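Local coordinates for uncharacterized LolA superfamily protein NE2245 (PDB 3BUU) that is of unknown function but belongs to the LolA superfamily, whose namesake LolA carries lipoproteins toward the outer membrane, so it probably binds a lipid or lipoprotein, at residues S174-F179 / T189-E194; V30-A35 / S203-S208. One frame throughout, in Å; residues are numbered along the deposited sequence.

Interaction 1 (S174-F179 / T189-E194)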
loop_
_atom_site.group_PDB
_atom_site.type_symbol
_atom_site.label_atom_id
_atom_site.label_comp_id
_atom_site.label_asym_id
_atom_site.label_seq_id
_atom_site.Cartn_x
_atom_site.Cartn_y
_atom_site.Cartn_z
ATOM N N SER A 174 -9.473 -5.069 -2.788
ATOM C CA SER A 174 -8.221 -5.471 -3.371
ATOM C C SER A 174 -8.113 -6.991 -3.375
ATOM O O SER A 174 -8.741 -7.675 -2.566
ATOM C CB SER A 174 -7.035 -4.868 -2.646
ATOM O OG SER A 174 -6.979 -5.412 -1.354
ATOM N N ARG A 175 -7.309 -7.487 -4.293
ATOM C CA ARG A 175 -6.930 -8.896 -4.368
ATOM C C ARG A 175 -5.415 -8.980 -4.527
ATOM O O ARG A 175 -4.813 -8.185 -5.233
ATOM C CB ARG A 175 -7.550 -9.538 -5.633
ATOM C CG ARG A 175 -9.015 -9.520 -5.712
ATOM C CD ARG A 175 -9.469 -10.354 -6.914
ATOM N NE ARG A 175 -8.868 -10.101 -8.239
ATOM C CZ ARG A 175 -9.291 -9.174 -9.101
ATOM N NH1 ARG A 175 -10.259 -8.324 -8.766
ATOM N NH2 ARG A 175 -8.725 -9.073 -10.295
ATOM N N TYR A 176 -4.835 -9.983 -3.871
ATOM C CA TYR A 176 -3.396 -10.223 -3.897
ATOM C C TYR A 176 -3.135 -11.401 -4.838
ATOM O O TYR A 176 -3.688 -12.469 -4.622
ATOM C CB TYR A 176 -2.941 -10.580 -2.492
ATOM C CG TYR A 176 -3.063 -9.481 -1.481
ATOM C CD1 TYR A 176 -1.966 -8.673 -1.185
ATOM C CD2 TYR A 176 -4.269 -9.246 -0.822
ATOM C CE1 TYR A 176 -2.037 -7.693 -0.245
ATOM C CE2 TYR A 176 -4.346 -8.245 0.103
ATOM C CZ TYR A 176 -3.243 -7.457 0.409
ATOM O OH TYR A 176 -3.342 -6.447 1.352
ATOM N N GLU A 177 -2.221 -11.232 -5.781
ATOM C CA GLU A 177 -2.008 -12.231 -6.805
ATOM C C GLU A 177 -0.519 -12.360 -7.170
ATOM O O GLU A 177 0.324 -11.561 -6.747
ATOM C CB GLU A 177 -2.856 -11.923 -8.053
ATOM C CG GLU A 177 -4.351 -12.010 -7.750
ATOM C CD GLU A 177 -5.280 -12.043 -8.910
ATOM O OE1 GLU A 177 -4.794 -11.973 -10.044
ATOM O OE2 GLU A 177 -6.517 -12.092 -8.668
ATOM N N ASN A 178 -0.238 -13.361 -8.008
ATOM C CA ASN A 178 1.086 -13.517 -8.636
ATOM C C ASN A 178 2.203 -13.676 -7.596
ATOM O O ASN A 178 3.135 -12.893 -7.532
ATOM C CB ASN A 178 1.392 -12.399 -9.645
ATOM C CG ASN A 178 0.483 -12.429 -10.842
ATOM O OD1 ASN A 178 -0.364 -13.304 -10.980
ATOM N ND2 ASN A 178 0.673 -11.482 -11.736
ATOM N N PHE A 179 2.035 -14.674 -6.752
ATOM C CA PHE A 179 2.998 -14.944 -5.686
ATOM C C PHE A 179 4.295 -15.520 -6.241
ATOM O O PHE A 179 4.275 -16.412 -7.087
ATOM C CB PHE A 179 2.406 -15.858 -4.618
ATOM C CG PHE A 179 1.377 -15.167 -3.740
ATOM C CD1 PHE A 179 1.713 -14.807 -2.447
ATOM C CD2 PHE A 179 0.087 -14.891 -4.196
ATOM C CE1 PHE A 179 0.825 -14.199 -1.623
ATOM C CE2 PHE A 179 -0.847 -14.241 -3.341
ATOM C CZ PHE A 179 -0.453 -13.908 -2.047
ATOM N N THR A 189 3.082 -10.298 -6.038
ATOM C CA THR A 189 3.691 -9.278 -6.849
ATOM C C THR A 189 2.690 -8.471 -7.650
ATOM O O THR A 189 3.073 -7.517 -8.324
ATOM C CB THR A 189 4.756 -9.842 -7.788
ATOM O OG1 THR A 189 4.136 -10.646 -8.787
ATOM C CG2 THR A 189 5.793 -10.657 -7.023
ATOM N N ARG A 190 1.401 -8.813 -7.538
ATOM C CA ARG A 190 0.350 -8.042 -8.139
ATOM C C ARG A 190 -0.732 -7.782 -7.113
ATOM O O ARG A 190 -1.150 -8.699 -6.382
ATOM C CB ARG A 190 -0.219 -8.789 -9.334
ATOM C CG ARG A 190 -1.422 -8.083 -9.928
ATOM C CD ARG A 190 -1.820 -8.731 -11.231
ATOM N NE ARG A 190 -0.933 -8.240 -12.271
ATOM C CZ ARG A 190 -1.213 -8.259 -13.565
ATOM N NH1 ARG A 190 -2.316 -8.858 -14.006
ATOM N NH2 ARG A 190 -0.376 -7.691 -14.415
ATOM N N ILE A 191 -1.197 -6.545 -7.055
ATOM C CA ILE A 191 -2.409 -6.278 -6.306
ATOM C C ILE A 191 -3.357 -5.588 -7.249
ATOM O O ILE A 191 -2.972 -4.712 -8.012
ATOM C CB ILE A 191 -2.179 -5.409 -5.043
ATOM C CG1 ILE A 191 -1.301 -6.109 -4.005
ATOM C CG2 ILE A 191 -3.531 -5.056 -4.405
ATOM C CD1 ILE A 191 -0.793 -5.167 -2.903
ATOM N N ILE A 192 -4.613 -6.015 -7.201
ATOM C CA ILE A 192 -5.672 -5.410 -8.026
ATOM C C ILE A 192 -6.631 -4.694 -7.124
ATOM O O ILE A 192 -7.182 -5.310 -6.239
ATOM C CB ILE A 192 -6.388 -6.478 -8.863
ATOM C CG1 ILE A 192 -5.369 -7.303 -9.682
ATOM C CG2 ILE A 192 -7.431 -5.835 -9.769
ATOM C CD1 ILE A 192 -5.087 -8.621 -9.043
HETATM N N MSE A 193 -6.809 -3.405 -7.362
HETATM C CA MSE A 193 -7.707 -2.562 -6.557
HETATM C C MSE A 193 -8.860 -2.112 -7.416
HETATM O O MSE A 193 -8.659 -1.472 -8.444
HETATM C CB MSE A 193 -6.993 -1.342 -5.958
HETATM C CG MSE A 193 -5.964 -1.750 -4.890
HETATM SE SE MSE A 193 -5.312 -0.271 -3.850
HETATM C CE MSE A 193 -4.320 -1.353 -2.696
ATOM N N GLU A 194 -10.072 -2.440 -6.967
ATOM C CA GLU A 194 -11.289 -2.232 -7.744
ATOM C C GLU A 194 -12.169 -1.226 -6.999
ATOM O O GLU A 194 -12.386 -1.350 -5.784
ATOM C CB GLU A 194 -11.985 -3.597 -7.874
ATOM C CG GLU A 194 -13.298 -3.600 -8.670
ATOM C CD GLU A 194 -13.958 -4.994 -8.679
ATOM O OE1 GLU A 194 -13.222 -5.977 -8.459
ATOM O OE2 GLU A 194 -15.194 -5.129 -8.892
HETATM O O HOH W 1 2.906 -9.388 -11.139
#

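Interaction 2 (V30-A35 / S203-S208)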
loop_
_atom_site.group_PDB
_atom_site.type_symbol
_atom_site.label_atom_id
_atom_site.label_comp_id
_atom_site.label_asym_id
_atom_site.label_seq_id
_atom_site.Cartn_x
_atom_site.Cartn_y
_atom_site.Cartn_z
ATOM N N VAL A 30 7.189 -0.057 -8.512
ATOM C CA VAL A 30 5.755 -0.298 -8.631
ATOM C C VAL A 30 5.217 0.321 -9.897
ATOM O O VAL A 30 5.410 1.527 -10.120
ATOM C CB VAL A 30 4.976 0.292 -7.413
ATOM C CG1 VAL A 30 3.537 -0.230 -7.435
ATOM C CG2 VAL A 30 5.676 -0.079 -6.093
ATOM N N ALA A 31 4.566 -0.488 -10.722
ATOM C CA ALA A 31 3.903 0.002 -11.933
ATOM C C ALA A 31 2.407 -0.074 -11.662
ATOM O O ALA A 31 1.944 -1.082 -11.138
ATOM C CB ALA A 31 4.235 -0.876 -13.113
ATOM N N ILE A 32 1.677 0.982 -11.962
ATOM C CA ILE A 32 0.251 1.027 -11.674
ATOM C C ILE A 32 -0.455 1.353 -12.989
ATOM O O ILE A 32 -0.237 2.411 -13.584
ATOM C CB ILE A 32 -0.125 2.064 -10.626
ATOM C CG1 ILE A 32 0.723 1.849 -9.378
ATOM C CG2 ILE A 32 -1.616 2.010 -10.348
ATOM C CD1 ILE A 32 0.383 2.820 -8.201
ATOM N N ARG A 33 -1.304 0.433 -13.434
ATOM C CA ARG A 33 -2.092 0.588 -14.661
ATOM C C ARG A 33 -3.549 0.651 -14.245
ATOM O O ARG A 33 -4.093 -0.329 -13.740
ATOM C CB ARG A 33 -1.856 -0.623 -15.574
ATOM C CG ARG A 33 -0.418 -0.759 -16.092
ATOM C CD ARG A 33 -0.166 -1.946 -17.050
ATOM N NE ARG A 33 1.133 -1.877 -17.726
ATOM C CZ ARG A 33 2.292 -2.200 -17.154
ATOM N NH1 ARG A 33 2.340 -2.635 -15.888
ATOM N NH2 ARG A 33 3.411 -2.095 -17.861
ATOM N N THR A 34 -4.199 1.781 -14.508
ATOM C CA THR A 34 -5.598 1.960 -14.159
ATOM C C THR A 34 -6.420 2.093 -15.418
ATOM O O THR A 34 -6.021 2.845 -16.322
ATOM C CB THR A 34 -5.803 3.206 -13.312
ATOM O OG1 THR A 34 -5.049 3.088 -12.096
ATOM C CG2 THR A 34 -7.233 3.445 -12.962
ATOM N N ALA A 35 -7.534 1.383 -15.480
ATOM C CA ALA A 35 -8.439 1.538 -16.598
ATOM C C ALA A 35 -9.842 1.356 -16.130
ATOM O O ALA A 35 -10.105 0.631 -15.153
ATOM C CB ALA A 35 -8.127 0.503 -17.658
ATOM N N SER A 203 -7.311 -0.608 -10.742
ATOM C CA SER A 203 -5.884 -0.365 -10.792
ATOM C C SER A 203 -5.139 -1.629 -10.515
ATOM O O SER A 203 -5.414 -2.337 -9.535
ATOM C CB SER A 203 -5.488 0.673 -9.726
ATOM O OG SER A 203 -6.108 1.937 -9.957
ATOM N N VAL A 204 -4.196 -1.946 -11.398
ATOM C CA VAL A 204 -3.361 -3.133 -11.287
ATOM C C VAL A 204 -1.961 -2.665 -10.929
ATOM O O VAL A 204 -1.312 -1.948 -11.714
ATOM C CB VAL A 204 -3.393 -3.986 -12.578
ATOM C CG1 VAL A 204 -2.491 -5.192 -12.447
ATOM C CG2 VAL A 204 -4.824 -4.388 -12.920
ATOM N N LEU A 205 -1.485 -3.083 -9.754
ATOM C CA LEU A 205 -0.165 -2.720 -9.221
ATOM C C LEU A 205 0.762 -3.891 -9.340
ATOM O O LEU A 205 0.481 -4.947 -8.770
ATOM C CB LEU A 205 -0.248 -2.337 -7.729
ATOM C CG LEU A 205 -1.070 -1.114 -7.367
ATOM C CD1 LEU A 205 -2.564 -1.394 -7.394
ATOM C CD2 LEU A 205 -0.673 -0.628 -6.017
ATOM N N ASP A 206 1.863 -3.724 -10.080
ATOM C CA ASP A 206 2.850 -4.775 -10.211
ATOM C C ASP A 206 4.160 -4.334 -9.580
ATOM O O ASP A 206 4.707 -3.249 -9.886
ATOM C CB ASP A 206 3.085 -5.090 -11.690
ATOM C CG ASP A 206 1.931 -5.876 -12.289
ATOM O OD1 ASP A 206 1.524 -6.905 -11.685
ATOM O OD2 ASP A 206 1.419 -5.501 -13.351
ATOM N N TYR A 207 4.673 -5.195 -8.713
ATOM C CA TYR A 207 5.875 -4.950 -7.916
ATOM C C TYR A 207 7.026 -5.681 -8.518
ATOM O O TYR A 207 6.883 -6.878 -8.783
ATOM C CB TYR A 207 5.693 -5.408 -6.459
ATOM C CG TYR A 207 4.700 -4.581 -5.761
ATOM C CD1 TYR A 207 5.108 -3.583 -4.922
ATOM C CD2 TYR A 207 3.310 -4.784 -5.962
ATOM C CE1 TYR A 207 4.139 -2.755 -4.256
ATOM C CE2 TYR A 207 2.363 -3.997 -5.332
ATOM C CZ TYR A 207 2.774 -2.977 -4.517
ATOM O OH TYR A 207 1.801 -2.218 -3.895
ATOM N N SER A 208 8.171 -5.021 -8.691
ATOM C CA SER A 208 9.342 -5.662 -9.322
ATOM C C SER A 208 10.601 -5.168 -8.664
ATOM O O SER A 208 10.656 -4.087 -8.058
ATOM C CB SER A 208 9.323 -5.407 -10.817
ATOM O OG SER A 208 9.448 -4.061 -11.108
HETATM O O HOH W 2 0.369 -3.027 -13.813
#

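Interaction 1 (S174-F179 / T189-E194)
The R175 guanidinium lies with one face over I192; one carboxylate bonds at its edge and a second stands further off. On that face I192 CG2 is 3.5 Å from R175 NH2. At the edge R175 NE gives a nearly straight hydrogen bond (167°) to E177 OE2 at 3.1 Å, part of a salt bridge. E177 OE2 is in the guanidinium plane, but NE meets it from above the carboxylate plane. E194 OE1 also lies near the guanidinium plane, yet its salt bridge to R175 NH1 is long, at 3.8 Å. I192 CD1 is 3.4 Å from E177 CD. The I192 chi2 of 101°, off the staggered values, puts CD1 there. N178 ND2 sits over one face of the R190 guanidinium. R190 NE itself pairs with D206 of the next strand. On the other face of the sheet the Y176 ring and I191 lie side by side, with I191 CG1 3.9 Å from Y176 CD1.

The strands are antiparallel neighbours in a hairpin. R175 and I192 exchange two backbone hydrogen bonds. T189 and R190 both face E177, which makes a classic beta bulge. Beside it N178 O takes two bonds from T189. T189 OG1 is 2.8 Å from N178 O, in the carbonyl plane on a lone pair; T189 N comes from above that plane. Water 1 bridges N178 ND2 and T189 OG1.

The in-plane E177 bond probably fixes the rotation of the R175 guanidinium over I192, and E194 adds a weaker attraction. This face has exposed polar ends, whereas the face carrying S174, Y176, I191 and M193 is buried.

Interaction 2 (V30-A35 / S203-S208)
V204 O is gripped by R33 twice, once directly and once through water. R33 N is 2.9 Å from V204 O, tilted from the carbonyl plane, and water 2 donates to V204 O as well. The same water accepts from R33 NH1, in the guanidinium plane, and donates to D206 OD2 at 2.7 Å. The direct salt bridge between R33 NH1 and D206 OD2 is long, at 3.9 Å, so water 2 fills the link. D206 OD1 has a salt bridge with R190 NE of the next strand. The R33 chain is extended as far as NE; chi4 (78°) then turns the guanidinium, bringing NH1 to water 2.

On the other face of the sheet the hydroxyls T34 OG1 and S203 OG meet at 2.6 Å, and either could be the donor. S203 OG also bonds to Q100 N. I32 CG1 touches L205 CG at 4.0 Å. With chi1 at -168°, V30 CG1 stands over one face of the Y207 ring in a CH-pi contact, while V30 CG2 is 3.6 Å from Y207 CE1. Y207 OH bonds to R20 of helix 9-20.

A31 with D206 and R33 with V204 each exchange two backbone hydrogen bonds. They join antiparallel strands 26-36 and 202-212, flanked by strands 39-51 and 185-195. V101 covers I32 and L205, and I106 of helix 103-107 covers L205 and Y207, consistent with the helix-lidded, open barrel of LolA relatives.

Both interactions join antiparallel neighbours, and strands 185-195 and 202-212 lie side by side between them. M193 N and I191 O probably bond to S203 O and L205 N, respectively. Interaction 1 is a local hairpin; interaction 2 brings the first strand of the chain against the last. Along the chain, interaction 1 is nested within the loop closed by interaction 2. Interaction 2 is the more buried. Helix 103-107 covers its L205 and Y207, while its T34-S203 hydroxyl pair lies beside Q100 and V101. Interaction 1 has more surface charge and an irregular bulge, where interaction 2 keeps regular pairing. The outward charged faces meet where R190 of interaction 1 pairs with D206 of interaction 2.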